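Local coordinates for phage-like element PBSX protein XepA (Bacillus subtilis, PDB 6IA5) that is of unknown function and does not seem to take part in host cell lysis, although it is a prophage lytic cassette protein that assembles as a pentamer, at residues 72-77 / 133-138; 191-196 / 257-262; 198-203 / 248-253. All blocks are in the same frame, centred on the assembly; numbering follows the deposited sequence.

Interaction 1 of 3, residues 72-77 / 133-138; sequences GWAYAD and FVLYQS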
loop_
_atom_site.group_PDB
_atom_site.type_symbol
_atom_site.label_atom_id
_atom_site.label_comp_id
_atom_site.label_asym_id
_atom_site.label_seq_id
_atom_site.Cartn_x
_atom_site.Cartn_y
_atom_site.Cartn_z
ATOM N N GLY E 72 6.516 8.139 28.641
ATOM C CA GLY E 72 6.988 9.035 29.687
ATOM C C GLY E 72 7.427 10.399 29.162
ATOM O O GLY E 72 7.833 10.527 28.001
ATOM N N TRP E 73 7.343 11.410 30.043
ATOM C CA TRP E 73 7.884 12.738 29.794
ATOM C C TRP E 73 8.679 13.164 31.022
ATOM O O TRP E 73 8.193 13.029 32.139
ATOM C CB TRP E 73 6.771 13.748 29.568
ATOM C CG TRP E 73 5.968 13.530 28.321
ATOM C CD1 TRP E 73 6.101 14.179 27.128
ATOM C CD2 TRP E 73 4.903 12.580 28.157
ATOM N NE1 TRP E 73 5.169 13.713 26.235
ATOM C CE2 TRP E 73 4.424 12.731 26.837
ATOM C CE3 TRP E 73 4.296 11.644 29.002
ATOM C CZ2 TRP E 73 3.371 11.966 26.333
ATOM C CZ3 TRP E 73 3.251 10.895 28.507
ATOM C CH2 TRP E 73 2.794 11.057 27.190
ATOM N N ALA E 74 9.874 13.712 30.786
ATOM C CA ALA E 74 10.739 14.185 31.853
ATOM C C ALA E 74 11.164 15.622 31.554
ATOM O O ALA E 74 11.480 15.970 30.415
ATOM C CB ALA E 74 11.946 13.297 31.969
ATOM N N TYR E 75 11.137 16.450 32.603
ATOM C CA TYR E 75 11.677 17.792 32.519
ATOM C C TYR E 75 12.499 18.043 33.781
ATOM O O TYR E 75 11.997 17.855 34.886
ATOM C CB TYR E 75 10.537 18.804 32.419
ATOM C CG TYR E 75 11.025 20.215 32.239
ATOM C CD1 TYR E 75 11.371 21.010 33.324
ATOM C CD2 TYR E 75 11.180 20.739 30.968
ATOM C CE1 TYR E 75 11.834 22.307 33.138
ATOM C CE2 TYR E 75 11.628 22.035 30.755
ATOM C CZ TYR E 75 11.959 22.818 31.848
ATOM O OH TYR E 75 12.397 24.094 31.606
ATOM N N ALA E 76 13.756 18.458 33.606
ATOM C CA ALA E 76 14.642 18.792 34.714
ATOM C C ALA E 76 15.584 19.920 34.297
ATOM O O ALA E 76 15.886 20.087 33.111
ATOM C CB ALA E 76 15.437 17.565 35.146
ATOM N N ASP E 77 16.078 20.667 35.294
ATOM C CA ASP E 77 16.943 21.801 35.011
ATOM C C ASP E 77 18.383 21.333 34.785
ATOM O O ASP E 77 19.219 22.128 34.380
ATOM C CB ASP E 77 16.793 22.909 36.053
ATOM C CG ASP E 77 17.427 22.548 37.379
ATOM O OD1 ASP E 77 17.225 21.406 37.848
ATOM O OD2 ASP E 77 18.124 23.415 37.924
ATOM N N PHE E 133 12.414 19.283 38.786
ATOM C CA PHE E 133 12.226 17.988 38.135
ATOM C C PHE E 133 10.757 17.565 38.180
ATOM O O PHE E 133 10.149 17.597 39.238
ATOM C CB PHE E 133 13.066 16.927 38.852
ATOM C CG PHE E 133 12.983 15.502 38.347
ATOM C CD1 PHE E 133 12.987 15.208 36.985
ATOM C CD2 PHE E 133 12.941 14.443 39.250
ATOM C CE1 PHE E 133 12.927 13.887 36.553
ATOM C CE2 PHE E 133 12.883 13.127 38.810
ATOM C CZ PHE E 133 12.884 12.851 37.461
ATOM N N VAL E 134 10.199 17.147 37.031
ATOM C CA VAL E 134 8.898 16.480 36.977
ATOM C C VAL E 134 9.010 15.292 36.028
ATOM O O VAL E 134 9.707 15.363 35.006
ATOM C CB VAL E 134 7.738 17.394 36.533
ATOM C CG1 VAL E 134 7.415 18.487 37.540
ATOM C CG2 VAL E 134 7.971 17.996 35.152
ATOM N N LEU E 135 8.297 14.215 36.374
ATOM C CA LEU E 135 8.269 13.007 35.569
ATOM C C LEU E 135 6.822 12.542 35.448
ATOM O O LEU E 135 6.176 12.307 36.462
ATOM C CB LEU E 135 9.142 11.959 36.266
ATOM C CG LEU E 135 9.266 10.613 35.549
ATOM C CD1 LEU E 135 9.789 10.771 34.124
ATOM C CD2 LEU E 135 10.185 9.689 36.351
ATOM N N TYR E 136 6.317 12.440 34.205
ATOM C CA TYR E 136 4.931 12.071 33.914
ATOM C C TYR E 136 4.876 10.728 33.197
ATOM O O TYR E 136 5.748 10.419 32.376
ATOM C CB TYR E 136 4.251 13.127 33.023
ATOM C CG TYR E 136 3.777 14.343 33.784
ATOM C CD1 TYR E 136 4.656 15.362 34.142
ATOM C CD2 TYR E 136 2.462 14.448 34.205
ATOM C CE1 TYR E 136 4.225 16.477 34.851
ATOM C CE2 TYR E 136 2.005 15.556 34.913
ATOM C CZ TYR E 136 2.897 16.556 35.252
ATOM O OH TYR E 136 2.436 17.635 35.942
ATOM N N GLN E 137 3.804 9.978 33.475
ATOM C CA GLN E 137 3.621 8.653 32.906
ATOM C C GLN E 137 2.196 8.505 32.370
ATOM O O GLN E 137 1.240 8.752 33.105
ATOM C CB GLN E 137 3.885 7.603 33.978
ATOM C CG GLN E 137 3.787 6.166 33.464
ATOM C CD GLN E 137 4.189 5.197 34.550
ATOM O OE1 GLN E 137 3.406 4.908 35.471
ATOM N NE2 GLN E 137 5.426 4.709 34.472
ATOM N N SER E 138 2.082 8.101 31.090
ATOM C CA SER E 138 0.804 7.738 30.485
ATOM C C SER E 138 0.821 6.241 30.178
ATOM O O SER E 138 1.868 5.690 29.840
ATOM C CB SER E 138 0.524 8.525 29.222
ATOM O OG SER E 138 0.369 9.913 29.500
#
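Strands 69-76 and 133-140 are the antiparallel inner strands of one four-stranded sheet in the N-terminal beta sandwich. Two hydrogen-bonded pairs, Trp73 with Tyr136 and Tyr75 with Val134, supply four backbone bonds. The straightest is Tyr136 N to Trp73 O (2.9 Å, 174°), arriving almost along the C=O axis.

From CB of Trp73, CG swings anti to the carbonyl carbon (chi1 -66°), laying the indole alongside the neighbouring strand. CE3 passes Tyr136 CB at 4.3 Å and turns its ring edge to Tyr136 O; CZ3 lies 3.2 Å from Ser138 OG, and CH2 3.5 Å from the same oxygen. Ser138 suits this spot because it is small, its hydroxyl satisfied by Val39 O. Tyr75 has its CG anti to the backbone N (chi1 -176°). This carries the ring off from the partner strand, while Tyr75 CB rests on Val134 CG2 at 3.8 Å.

On the opposite face the small Ala74 and Ala76 leave room for larger partners: Leu135 CD1 sits 4.0 Å from Ala74 CB, and Phe133 CD1 3.9 Å from Ala76 CB. This face packs on Tyr123 of the other sheet. The Trp73 and Tyr75 face meets a second subunit, where Arg117 makes a cation-pi contact with Tyr75. The chemistry implies a backbone-held sheet, one side largely apolar apart from Gln137, its amide hydrogen-bonded to Gln56, the other aromatic-rich at the pentamer interface.

Interaction 2 of 3, residues 191-196 / 257-262; sequences AALPVD and KEIIME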
loop_
_atom_site.group_PDB
_atom_site.type_symbol
_atom_site.label_atom_id
_atom_site.label_comp_id
_atom_site.label_asym_id
_atom_site.label_seq_id
_atom_site.Cartn_x
_atom_site.Cartn_y
_atom_site.Cartn_z
ATOM N N ALA E 191 15.084 -36.467 -17.365
ATOM C CA ALA E 191 13.988 -35.637 -16.899
ATOM C C ALA E 191 13.795 -34.424 -17.824
ATOM O O ALA E 191 14.755 -33.902 -18.394
ATOM C CB ALA E 191 14.250 -35.211 -15.475
ATOM N N ALA E 192 12.538 -33.977 -17.934
ATOM C CA ALA E 192 12.120 -32.880 -18.790
ATOM C C ALA E 192 12.004 -31.609 -17.961
ATOM O O ALA E 192 11.255 -31.561 -16.992
ATOM C CB ALA E 192 10.806 -33.207 -19.451
ATOM N N LEU E 193 12.753 -30.574 -18.354
ATOM C CA LEU E 193 12.681 -29.282 -17.690
ATOM C C LEU E 193 11.346 -28.624 -18.027
ATOM O O LEU E 193 11.015 -28.482 -19.200
ATOM C CB LEU E 193 13.849 -28.407 -18.172
ATOM C CG LEU E 193 13.907 -27.003 -17.579
ATOM C CD1 LEU E 193 15.334 -26.654 -17.200
ATOM C CD2 LEU E 193 13.404 -25.986 -18.585
ATOM N N PRO E 194 10.563 -28.175 -17.017
ATOM C CA PRO E 194 9.378 -27.344 -17.270
ATOM C C PRO E 194 9.831 -25.893 -17.413
ATOM O O PRO E 194 10.437 -25.341 -16.502
ATOM C CB PRO E 194 8.496 -27.517 -16.017
ATOM C CG PRO E 194 9.359 -28.297 -15.008
ATOM C CD PRO E 194 10.763 -28.442 -15.581
ATOM N N VAL E 195 9.537 -25.293 -18.566
ATOM C CA VAL E 195 10.078 -23.989 -18.914
ATOM C C VAL E 195 9.573 -22.882 -17.977
ATOM O O VAL E 195 10.356 -22.018 -17.583
ATOM C CB VAL E 195 9.872 -23.682 -20.408
ATOM C CG1 VAL E 195 10.249 -22.245 -20.745
ATOM C CG2 VAL E 195 10.675 -24.653 -21.267
ATOM N N ASP E 196 8.266 -22.868 -17.676
ATOM C CA ASP E 196 7.688 -22.122 -16.557
ATOM C C ASP E 196 8.342 -20.758 -16.339
ATOM O O ASP E 196 8.971 -20.503 -15.298
ATOM C CB ASP E 196 7.858 -22.876 -15.229
ATOM N N LYS E 257 7.431 -25.530 -23.877
ATOM C CA LYS E 257 6.821 -25.998 -22.646
ATOM C C LYS E 257 7.841 -26.799 -21.838
ATOM O O LYS E 257 7.900 -26.677 -20.620
ATOM C CB LYS E 257 5.581 -26.852 -22.957
ATOM C CG LYS E 257 4.422 -26.134 -23.634
ATOM C CD LYS E 257 3.445 -25.511 -22.647
ATOM C CE LYS E 257 1.997 -25.500 -23.088
ATOM N NZ LYS E 257 1.911 -25.378 -24.558
ATOM N N GLU E 258 8.648 -27.620 -22.520
ATOM C CA GLU E 258 9.629 -28.441 -21.831
ATOM C C GLU E 258 10.903 -28.544 -22.659
ATOM O O GLU E 258 10.857 -28.439 -23.888
ATOM C CB GLU E 258 9.117 -29.870 -21.643
ATOM C CG GLU E 258 7.847 -29.940 -20.827
ATOM C CD GLU E 258 7.347 -31.353 -20.617
ATOM O OE1 GLU E 258 6.811 -31.945 -21.573
ATOM O OE2 GLU E 258 7.528 -31.861 -19.508
ATOM N N ILE E 259 12.012 -28.823 -21.966
ATOM C CA ILE E 259 13.297 -29.046 -22.620
ATOM C C ILE E 259 13.818 -30.409 -22.179
ATOM O O ILE E 259 13.801 -30.739 -20.992
ATOM C CB ILE E 259 14.299 -27.911 -22.289
ATOM C CG1 ILE E 259 13.787 -26.526 -22.711
ATOM C CG2 ILE E 259 15.679 -28.225 -22.864
ATOM C CD1 ILE E 259 13.494 -26.380 -24.188
ATOM N N ILE E 260 14.267 -31.197 -23.149
ATOM C CA ILE E 260 14.788 -32.522 -22.863
ATOM C C ILE E 260 16.188 -32.609 -23.473
ATOM O O ILE E 260 16.404 -32.209 -24.622
ATOM C CB ILE E 260 13.840 -33.588 -23.443
ATOM C CG1 ILE E 260 12.502 -33.602 -22.691
ATOM C CG2 ILE E 260 14.500 -34.951 -23.426
ATOM C CD1 ILE E 260 11.402 -34.386 -23.384
ATOM N N MET E 261 17.127 -33.136 -22.682
ATOM C CA MET E 261 18.482 -33.390 -23.141
ATOM C C MET E 261 18.685 -34.897 -23.142
ATOM O O MET E 261 19.027 -35.474 -22.113
ATOM C CB MET E 261 19.472 -32.739 -22.170
ATOM C CG MET E 261 19.319 -31.216 -22.115
ATOM S SD MET E 261 20.108 -30.522 -23.584
ATOM C CE MET E 261 18.876 -29.324 -24.109
ATOM N N GLU E 262 18.468 -35.527 -24.300
ATOM C CA GLU E 262 18.399 -36.974 -24.370
ATOM C C GLU E 262 19.796 -37.550 -24.591
ATOM O O GLU E 262 20.517 -37.146 -25.514
ATOM C CB GLU E 262 17.449 -37.394 -25.497
ATOM C CG GLU E 262 17.522 -38.869 -25.849
ATOM C CD GLU E 262 16.503 -39.336 -26.882
ATOM O OE1 GLU E 262 15.885 -38.489 -27.549
ATOM O OE2 GLU E 262 16.291 -40.544 -27.005
HETATM O O HOH W 1 16.538 -34.750 -20.455
#
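Leu193 O is gripped twice from 257-262: Ile259 N donates a hydrogen bond onto a lone pair at 3.0 Å, and Glu258 CA adds a weaker CA-H...O contact, also at 3.0 Å. Ile259 O is held likewise, by Leu193 N (2.8 Å, 153°) and more loosely by Ala192 CA at 3.5 Å. This is a short antiparallel pairing in the C-terminal all-beta domain. Pro194 has no N-H to give, which suits it to the non-hydrogen-bonded place opposite Glu258. Beyond it Val195 N reaches Lys257 O almost straight (173°), although from well above the carbonyl plane. At the other end a water bridges the two segments, donating to Ala191 O and accepting from Met261 N.

Leu193 and Ile259 lie side by side on the buried face, where Val195 CG2 closes on Ile259 CG1 at 3.9 Å. Ala192 CB, a small group, touches both Ile260 CG1 (3.7 Å) and Glu258 OE2 (3.5 Å), the glutamate chain being extended beyond CG.

Strand 258-267 is flanked on its far edge by strand 211-219, where Lys257 and Glu258 together face Lys219 in a classic beta bulge. Leu193 and Ile259 meanwhile pack on Leu201 of strand 200-207.

Interaction 3 of 3, residues 198-203 / 248-253; sequences AAHLLV and AWAFDI
Val203 CG2 meets Phe251 CE1 at 3.7 Å in the apolar centre of this antiparallel strand pair, part of the C-terminal all-beta domain. The valine crosses the ring obliquely, its CG2 anti to the carbonyl carbon, whereas Leu201 lies alongside Phe251 and brings Leu201 CD2 to 4.1 Å from Phe251 CD1. Phe216 adds a T-shaped ring contact to Phe251. Next outward, Ile253 CD1 packs on Leu201 CB at 3.9 Å; Ile253 CG1 takes the crowded position between backbone N and carbonyl carbon (chi1 61°).

The backbone joins these residues through five hydrogen bonds, of which Phe251 N to Leu201 O is the shortest at 2.7 Å and runs nearly along the C=O axis. On the face of His200, Leu202 and Ala250, His200 CE1 comes to 3.9 Å from Ala250 CB, and a second subunit packs there. Leu202 CD1 also reaches Ala248 CB (4.0 Å), a small residue that accommodates the longer chain.

Toward the polar edge, Ala199 and His200 both face Val278 in a classic beta bulge. Asp252 suits the exposed end of its strand, its OD1 salt-bridged to Lys254 NZ. Last of all, Ile253 N bonds Ala199 O at 2.9 Å, with the donor 47° out of the carbonyl plane.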
loop_
_atom_site.group_PDB
_atom_site.type_symbol
_atom_site.label_atom_id
_atom_site.label_comp_id
_atom_site.label_asym_id
_atom_site.label_seq_id
_atom_site.Cartn_x
_atom_site.Cartn_y
_atom_site.Cartn_z
ATOM N N ALA E 198 10.956 -19.287 -17.715
ATOM C CA ALA E 198 12.337 -19.055 -18.127
ATOM C C ALA E 198 12.400 -18.729 -19.620
ATOM O O ALA E 198 11.563 -19.186 -20.396
ATOM C CB ALA E 198 13.226 -20.226 -17.765
ATOM N N ALA E 199 13.402 -17.926 -20.009
ATOM C CA ALA E 199 13.641 -17.566 -21.400
ATOM C C ALA E 199 14.986 -18.133 -21.888
ATOM O O ALA E 199 15.199 -18.282 -23.089
ATOM C CB ALA E 199 13.627 -16.060 -21.528
ATOM N N HIS E 200 15.897 -18.422 -20.955
ATOM C CA HIS E 200 17.265 -18.775 -21.286
ATOM C C HIS E 200 17.684 -19.992 -20.460
ATOM O O HIS E 200 17.286 -20.123 -19.308
ATOM C CB HIS E 200 18.182 -17.553 -21.099
ATOM C CG HIS E 200 19.575 -17.787 -21.584
ATOM N ND1 HIS E 200 19.923 -17.673 -22.937
ATOM C CD2 HIS E 200 20.705 -18.147 -20.926
ATOM C CE1 HIS E 200 21.205 -17.935 -23.082
ATOM N NE2 HIS E 200 21.713 -18.240 -21.856
ATOM N N LEU E 201 18.493 -20.873 -21.051
ATOM C CA LEU E 201 18.952 -22.068 -20.362
ATOM C C LEU E 201 20.417 -22.311 -20.699
ATOM O O LEU E 201 20.815 -22.252 -21.865
ATOM C CB LEU E 201 18.081 -23.252 -20.813
ATOM C CG LEU E 201 18.554 -24.645 -20.395
ATOM C CD1 LEU E 201 18.381 -24.877 -18.889
ATOM C CD2 LEU E 201 17.853 -25.713 -21.233
ATOM N N LEU E 202 21.223 -22.575 -19.662
ATOM C CA LEU E 202 22.606 -22.999 -19.847
ATOM C C LEU E 202 22.719 -24.443 -19.360
ATOM O O LEU E 202 22.332 -24.728 -18.231
ATOM C CB LEU E 202 23.540 -22.075 -19.056
ATOM C CG LEU E 202 25.024 -22.411 -19.235
ATOM C CD1 LEU E 202 25.496 -22.060 -20.638
ATOM C CD2 LEU E 202 25.892 -21.738 -18.193
ATOM N N VAL E 203 23.207 -25.335 -20.226
ATOM C CA VAL E 203 23.269 -26.762 -19.934
ATOM C C VAL E 203 24.728 -27.203 -19.943
ATOM O O VAL E 203 25.424 -27.000 -20.936
ATOM C CB VAL E 203 22.485 -27.619 -20.948
ATOM C CG1 VAL E 203 22.634 -29.112 -20.639
ATOM C CG2 VAL E 203 21.013 -27.264 -21.028
ATOM N N ALA E 248 29.438 -26.538 -22.137
ATOM C CA ALA E 248 28.156 -25.965 -21.777
ATOM C C ALA E 248 27.535 -25.334 -23.024
ATOM O O ALA E 248 28.237 -24.736 -23.835
ATOM C CB ALA E 248 28.322 -24.948 -20.673
ATOM N N TRP E 249 26.209 -25.437 -23.112
ATOM C CA TRP E 249 25.436 -25.028 -24.270
ATOM C C TRP E 249 24.346 -24.072 -23.803
ATOM O O TRP E 249 23.639 -24.387 -22.850
ATOM C CB TRP E 249 24.833 -26.264 -24.934
ATOM C CG TRP E 249 25.846 -27.176 -25.562
ATOM C CD1 TRP E 249 26.559 -28.188 -24.966
ATOM C CD2 TRP E 249 26.250 -27.152 -26.945
ATOM N NE1 TRP E 249 27.375 -28.793 -25.890
ATOM C CE2 TRP E 249 27.205 -28.182 -27.112
ATOM C CE3 TRP E 249 25.885 -26.369 -28.051
ATOM C CZ2 TRP E 249 27.787 -28.451 -28.352
ATOM C CZ3 TRP E 249 26.471 -26.630 -29.269
ATOM C CH2 TRP E 249 27.410 -27.662 -29.415
ATOM N N ALA E 250 24.214 -22.935 -24.499
ATOM C CA ALA E 250 23.233 -21.912 -24.189
ATOM C C ALA E 250 22.052 -22.029 -25.148
ATOM O O ALA E 250 22.256 -22.131 -26.356
ATOM C CB ALA E 250 23.878 -20.540 -24.257
ATOM N N PHE E 251 20.823 -21.985 -24.600
ATOM C CA PHE E 251 19.615 -22.112 -25.409
ATOM C C PHE E 251 18.654 -20.967 -25.113
ATOM O O PHE E 251 18.502 -20.545 -23.967
ATOM C CB PHE E 251 18.851 -23.396 -25.068
ATOM C CG PHE E 251 19.626 -24.664 -25.302
ATOM C CD1 PHE E 251 20.507 -25.154 -24.349
ATOM C CD2 PHE E 251 19.486 -25.354 -26.500
ATOM C CE1 PHE E 251 21.222 -26.322 -24.578
ATOM C CE2 PHE E 251 20.210 -26.514 -26.735
ATOM C CZ PHE E 251 21.066 -26.997 -25.773
ATOM N N ASP E 252 17.992 -20.501 -26.168
ATOM C CA ASP E 252 16.841 -19.625 -26.066
ATOM C C ASP E 252 15.602 -20.514 -26.007
ATOM O O ASP E 252 15.302 -21.205 -26.976
ATOM C CB ASP E 252 16.792 -18.668 -27.263
ATOM C CG ASP E 252 15.522 -17.824 -27.367
ATOM O OD1 ASP E 252 14.734 -17.763 -26.370
ATOM O OD2 ASP E 252 15.330 -17.208 -28.440
ATOM N N ILE E 253 14.879 -20.487 -24.877
ATOM C CA ILE E 253 13.824 -21.479 -24.698
ATOM C C ILE E 253 12.440 -20.829 -24.631
ATOM O O ILE E 253 11.461 -21.522 -24.321
ATOM C CB ILE E 253 14.115 -22.369 -23.470
ATOM C CG1 ILE E 253 14.188 -21.563 -22.168
ATOM C CG2 ILE E 253 15.368 -23.217 -23.708
ATOM C CD1 ILE E 253 14.262 -22.436 -20.933
#

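Overall arrangement
The three contacts occupy two all-beta regions at opposite ends of an elongated chain. Interaction 1 lies in the N-terminal sandwich, its centre about 70 Å from that of interaction 2 and about 67 Å from that of interaction 3, and it closes before either of them opens. Interactions 2 and 3, with centres about 11 Å apart, belong to one antiparallel sheet, and 198-203/248-253 is nested within the loop closed by 191-196/257-262. They share a core, where Met261 CE touches Phe251 CZ at 3.6 Å. Each contact also lies beside residues of other subunits, so both ends of the chain contribute to the pentamer while folding around separate cores.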